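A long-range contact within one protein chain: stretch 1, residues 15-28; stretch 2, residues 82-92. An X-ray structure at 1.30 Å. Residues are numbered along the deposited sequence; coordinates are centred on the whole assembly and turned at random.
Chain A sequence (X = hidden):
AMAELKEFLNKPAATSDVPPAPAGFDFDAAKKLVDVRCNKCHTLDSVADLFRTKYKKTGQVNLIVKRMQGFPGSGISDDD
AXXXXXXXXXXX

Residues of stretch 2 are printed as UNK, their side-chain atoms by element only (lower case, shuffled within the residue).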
# COMPACT_ATOMS: atom_id res chain seq x y z
N THR A 15 -6.15 12.66 -9.88
CA THR A 15 -5.41 12.99 -8.63
C THR A 15 -5.24 11.74 -7.77
O THR A 15 -5.85 10.70 -8.04
CB THR A 15 -6.11 14.10 -7.81
OG1 THR A 15 -7.42 13.66 -7.40
CG2 THR A 15 -6.24 15.38 -8.63
N SER A 16 -4.41 11.83 -6.73
CA SER A 16 -4.15 10.67 -5.89
C SER A 16 -5.27 10.42 -4.88
O SER A 16 -5.74 11.33 -4.21
CB SER A 16 -2.82 10.84 -5.15
OG SER A 16 -2.59 9.74 -4.27
N ASP A 17 -5.66 9.15 -4.74
CA ASP A 17 -6.61 8.78 -3.70
C ASP A 17 -5.93 8.57 -2.34
O ASP A 17 -6.59 8.18 -1.39
CB ASP A 17 -7.48 7.56 -4.10
CG ASP A 17 -6.69 6.27 -4.27
OD1 ASP A 17 -5.47 6.24 -4.00
OD2 ASP A 17 -7.32 5.25 -4.66
N VAL A 18 -4.62 8.84 -2.28
CA VAL A 18 -3.86 8.82 -1.02
C VAL A 18 -3.28 10.22 -0.81
O VAL A 18 -2.44 10.67 -1.60
CB VAL A 18 -2.70 7.78 -1.06
CG1 VAL A 18 -1.87 7.83 0.22
CG2 VAL A 18 -3.26 6.38 -1.27
N PRO A 19 -3.71 10.92 0.25
CA PRO A 19 -3.20 12.27 0.49
C PRO A 19 -1.76 12.27 1.01
O PRO A 19 -1.22 11.24 1.39
CB PRO A 19 -4.14 12.83 1.58
CG PRO A 19 -5.10 11.82 1.88
CD PRO A 19 -4.81 10.56 1.15
N PRO A 20 -1.15 13.46 1.05
CA PRO A 20 0.23 13.54 1.51
C PRO A 20 0.39 13.02 2.94
O PRO A 20 -0.50 13.24 3.80
CB PRO A 20 0.51 15.05 1.42
CG PRO A 20 -0.37 15.49 0.30
CD PRO A 20 -1.64 14.75 0.54
N ALA A 21 1.52 12.37 3.21
CA ALA A 21 1.84 11.84 4.53
C ALA A 21 1.80 12.93 5.59
O ALA A 21 2.11 14.09 5.30
CB ALA A 21 3.21 11.20 4.52
N PRO A 22 1.47 12.57 6.84
CA PRO A 22 1.63 13.55 7.93
C PRO A 22 3.08 14.00 8.02
O PRO A 22 4.01 13.22 7.77
CB PRO A 22 1.21 12.76 9.19
CG PRO A 22 1.30 11.31 8.78
CD PRO A 22 1.02 11.24 7.32
N ALA A 23 3.27 15.28 8.36
CA ALA A 23 4.62 15.78 8.55
C ALA A 23 5.31 14.92 9.58
O ALA A 23 4.76 14.68 10.66
CB ALA A 23 4.60 17.24 9.01
N GLY A 24 6.51 14.46 9.25
CA GLY A 24 7.25 13.61 10.17
C GLY A 24 6.92 12.12 10.11
O GLY A 24 7.39 11.34 10.95
N PHE A 25 6.11 11.71 9.14
CA PHE A 25 5.75 10.29 8.95
C PHE A 25 6.98 9.42 8.95
O PHE A 25 7.99 9.74 8.31
CB PHE A 25 5.01 10.19 7.61
CG PHE A 25 4.49 8.80 7.27
CD1 PHE A 25 3.32 8.29 7.83
CD2 PHE A 25 5.14 8.04 6.31
CE1 PHE A 25 2.87 7.01 7.47
CE2 PHE A 25 4.67 6.79 5.94
CZ PHE A 25 3.54 6.29 6.51
N ASP A 26 6.88 8.28 9.64
CA ASP A 26 7.99 7.33 9.72
C ASP A 26 7.90 6.37 8.54
O ASP A 26 7.23 5.32 8.59
CB ASP A 26 7.98 6.59 11.06
CG ASP A 26 9.20 5.71 11.26
OD1 ASP A 26 9.92 5.41 10.28
OD2 ASP A 26 9.45 5.32 12.43
N PHE A 27 8.60 6.72 7.47
CA PHE A 27 8.59 5.90 6.27
C PHE A 27 9.28 4.55 6.47
O PHE A 27 8.92 3.56 5.82
CB PHE A 27 9.21 6.65 5.10
CG PHE A 27 8.34 7.75 4.58
CD1 PHE A 27 7.31 7.49 3.67
CD2 PHE A 27 8.56 9.07 4.98
CE1 PHE A 27 6.49 8.52 3.19
CE2 PHE A 27 7.75 10.12 4.51
CZ PHE A 27 6.72 9.84 3.61
N ASP A 28 10.27 4.50 7.36
CA ASP A 28 10.99 3.24 7.60
C ASP A 28 10.07 2.21 8.23
O ASP A 28 10.05 1.04 7.81
CB ASP A 28 12.23 3.47 8.48
CG ASP A 28 13.31 4.29 7.78
OD1 ASP A 28 13.40 4.28 6.53
OD2 ASP A 28 14.09 4.95 8.51
N UNK A 82 -3.99 2.66 5.77
CA UNK A 82 -3.56 4.05 5.63
C UNK A 82 -2.05 4.14 5.50
O UNK A 82 -1.52 4.81 4.59
c UNK A 82 -5.53 5.11 6.90
c UNK A 82 -5.86 5.74 8.24
n UNK A 82 -7.46 6.76 9.77
c UNK A 82 -7.29 6.17 8.42
c UNK A 82 -4.03 4.88 6.83
N UNK A 83 -1.33 3.46 6.39
CA UNK A 83 0.14 3.48 6.39
C UNK A 83 0.71 2.92 5.10
O UNK A 83 1.62 3.49 4.50
o UNK A 83 0.20 3.38 8.79
c UNK A 83 2.16 2.56 7.61
c UNK A 83 0.64 2.70 7.60
N UNK A 84 0.17 1.78 4.68
CA UNK A 84 0.64 1.10 3.49
C UNK A 84 0.40 1.95 2.26
O UNK A 84 1.29 2.07 1.41
c UNK A 84 0.16 -0.89 1.96
c UNK A 84 0.50 -1.21 4.47
c UNK A 84 -0.04 -0.29 3.38
c UNK A 84 -0.34 -2.48 4.68
N UNK A 85 -0.78 2.55 2.15
CA UNK A 85 -1.07 3.41 1.00
C UNK A 85 -0.12 4.59 0.90
O UNK A 85 0.34 4.93 -0.19
N UNK A 86 0.16 5.22 2.04
CA UNK A 86 1.09 6.35 2.03
C UNK A 86 2.47 5.90 1.54
O UNK A 86 3.06 6.54 0.67
c UNK A 86 1.20 6.98 3.43
c UNK A 86 2.41 7.93 3.49
c UNK A 86 -0.27 8.01 5.27
c UNK A 86 -0.11 7.72 3.77
N UNK A 87 2.98 4.80 2.07
CA UNK A 87 4.32 4.36 1.67
C UNK A 87 4.34 3.97 0.19
O UNK A 87 5.25 4.37 -0.55
n UNK A 87 8.53 3.10 2.36
c UNK A 87 9.11 1.50 0.51
c UNK A 87 8.25 2.22 1.35
c UNK A 87 6.29 2.95 2.28
c UNK A 87 4.85 3.21 2.55
c UNK A 87 6.28 1.24 0.32
c UNK A 87 7.13 0.53 -0.52
c UNK A 87 6.84 2.10 1.27
c UNK A 87 8.54 0.67 -0.42
c UNK A 87 7.35 3.55 2.90
N UNK A 88 3.36 3.18 -0.25
CA UNK A 88 3.36 2.79 -1.66
C UNK A 88 3.23 4.01 -2.57
O UNK A 88 3.92 4.09 -3.60
c UNK A 88 1.04 -0.30 -1.45
c UNK A 88 2.38 0.43 -1.34
c UNK A 88 2.22 1.82 -1.95
c UNK A 88 3.53 -0.35 -2.02
N UNK A 89 2.38 4.96 -2.19
CA UNK A 89 2.18 6.15 -3.01
C UNK A 89 3.47 6.98 -3.11
O UNK A 89 3.84 7.44 -4.20
c UNK A 89 0.58 10.41 -3.54
c UNK A 89 1.02 6.98 -2.46
c UNK A 89 0.79 8.25 -3.22
n UNK A 89 0.79 9.48 -2.62
n UNK A 89 0.45 9.82 -4.71
c UNK A 89 0.59 8.46 -4.54
N UNK A 90 4.16 7.17 -1.99
CA UNK A 90 5.29 8.12 -1.95
C UNK A 90 6.66 7.52 -2.23
O UNK A 90 7.57 8.25 -2.65
o UNK A 90 2.99 11.33 0.93
c UNK A 90 4.07 10.78 0.62
c UNK A 90 4.01 9.67 -0.41
o UNK A 90 5.16 11.12 1.12
c UNK A 90 5.30 8.88 -0.62
N UNK A 91 6.81 6.21 -2.03
CA UNK A 91 8.14 5.59 -2.04
C UNK A 91 8.34 4.39 -2.97
O UNK A 91 9.48 4.10 -3.35
c UNK A 91 9.75 7.23 0.13
c UNK A 91 8.55 5.16 -0.63
n UNK A 91 10.81 9.32 0.93
c UNK A 91 8.62 6.26 0.42
c UNK A 91 9.84 8.24 1.25
N UNK A 92 7.27 3.70 -3.34
CA UNK A 92 7.45 2.43 -4.07
C UNK A 92 7.87 2.62 -5.53
O UNK A 92 7.30 3.48 -6.21
OXT UNK A 92 8.75 1.92 -6.07
c UNK A 92 6.63 -2.43 -5.51
c UNK A 92 6.36 0.18 -4.53
c UNK A 92 6.19 1.59 -3.98
c UNK A 92 5.73 -1.56 -6.09
c UNK A 92 7.26 -0.71 -3.95
c UNK A 92 7.40 -2.01 -4.44
c UNK A 92 5.59 -0.26 -5.59
O HOH W 1 0.83 9.98 0.08

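Position 82 carries four carbons in a row ending in nitrogen, an extended chain whose end leads away from stretch 1; it is Lys 82. At position 83 one carbon bears an oxygen and a carbon, the branching of Thr 83. Its backbone O lies 3.9 Å from Phe 25 CZ, near the plane of that ring. Position 84 has four carbons, forked at the first with one arm two carbons long, and points away from stretch 1: Ile 84.

Position 85 has no side-chain atoms and is Gly 85. Val 18 CG1 sits 3.7 Å from Gly 85 O, and an ideal CB here would lie a tight 3.5 Å from Val 18 CG2, so the bare backbone lets the valine come close. Position 86 repeats the four-carbon pattern forked at the first, now aimed toward stretch 1: Ile 86. Its CG2 is 3.5 Å from Ala 21 CB and 3.8 Å from the centroid of the Phe 25 ring, 22° off the normal, a CH-pi contact over the face. Its CG1 lies 4.0 Å from Val 18 CG1.

Position 87 shows one carbon, then fused five- and six-membered rings holding eight carbons and one nitrogen, which defines Trp 87; its CD1 approaches Phe 27 O at 3.3 Å. Position 88, four carbons forked at the second, is Leu 88, beyond reach of stretch 1. Position 89 has one carbon and a five-membered ring of three carbons and two nitrogens: His 89. Ser 16 OG stands over one face of this ring, 3.1 Å from His 89 NE2, while water 1 lies 2.7 Å from His 89 ND1.

Position 90 has three carbons, the third carrying two oxygens. Chain length and carboxylate identify Glu 90, whose OE2 accepts a hydrogen bond from Ala 21 N (2.9 Å, N-H...O angle 157°). Position 91, four carbons ending in nitrogen, is Lys 91: its NZ is 4.6 Å from the Phe 27 ring centroid and 7° off the normal, a cation-pi geometry, with CE in CH-pi contact at 3.7 Å from that centroid. Position 92, one carbon then a six-carbon ring, with a terminal OXT, is Phe 92, out of reach.

The contact therefore packs a largely irregular segment against one helix. Ile 86 meets Val 18, Ala 21 and Phe 25, while Phe 27 fits as a knob among Ile 86, Trp 87, Glu 90 and Lys 91. Polar links fasten the loop backbone: Glu 90 holds Ala 21 N directly, and water 1 donates to both Pro 19 O and Glu 90 OE2, each at 2.7 Å.

Stretch 2 (82-92) KTIGIWLHEKF
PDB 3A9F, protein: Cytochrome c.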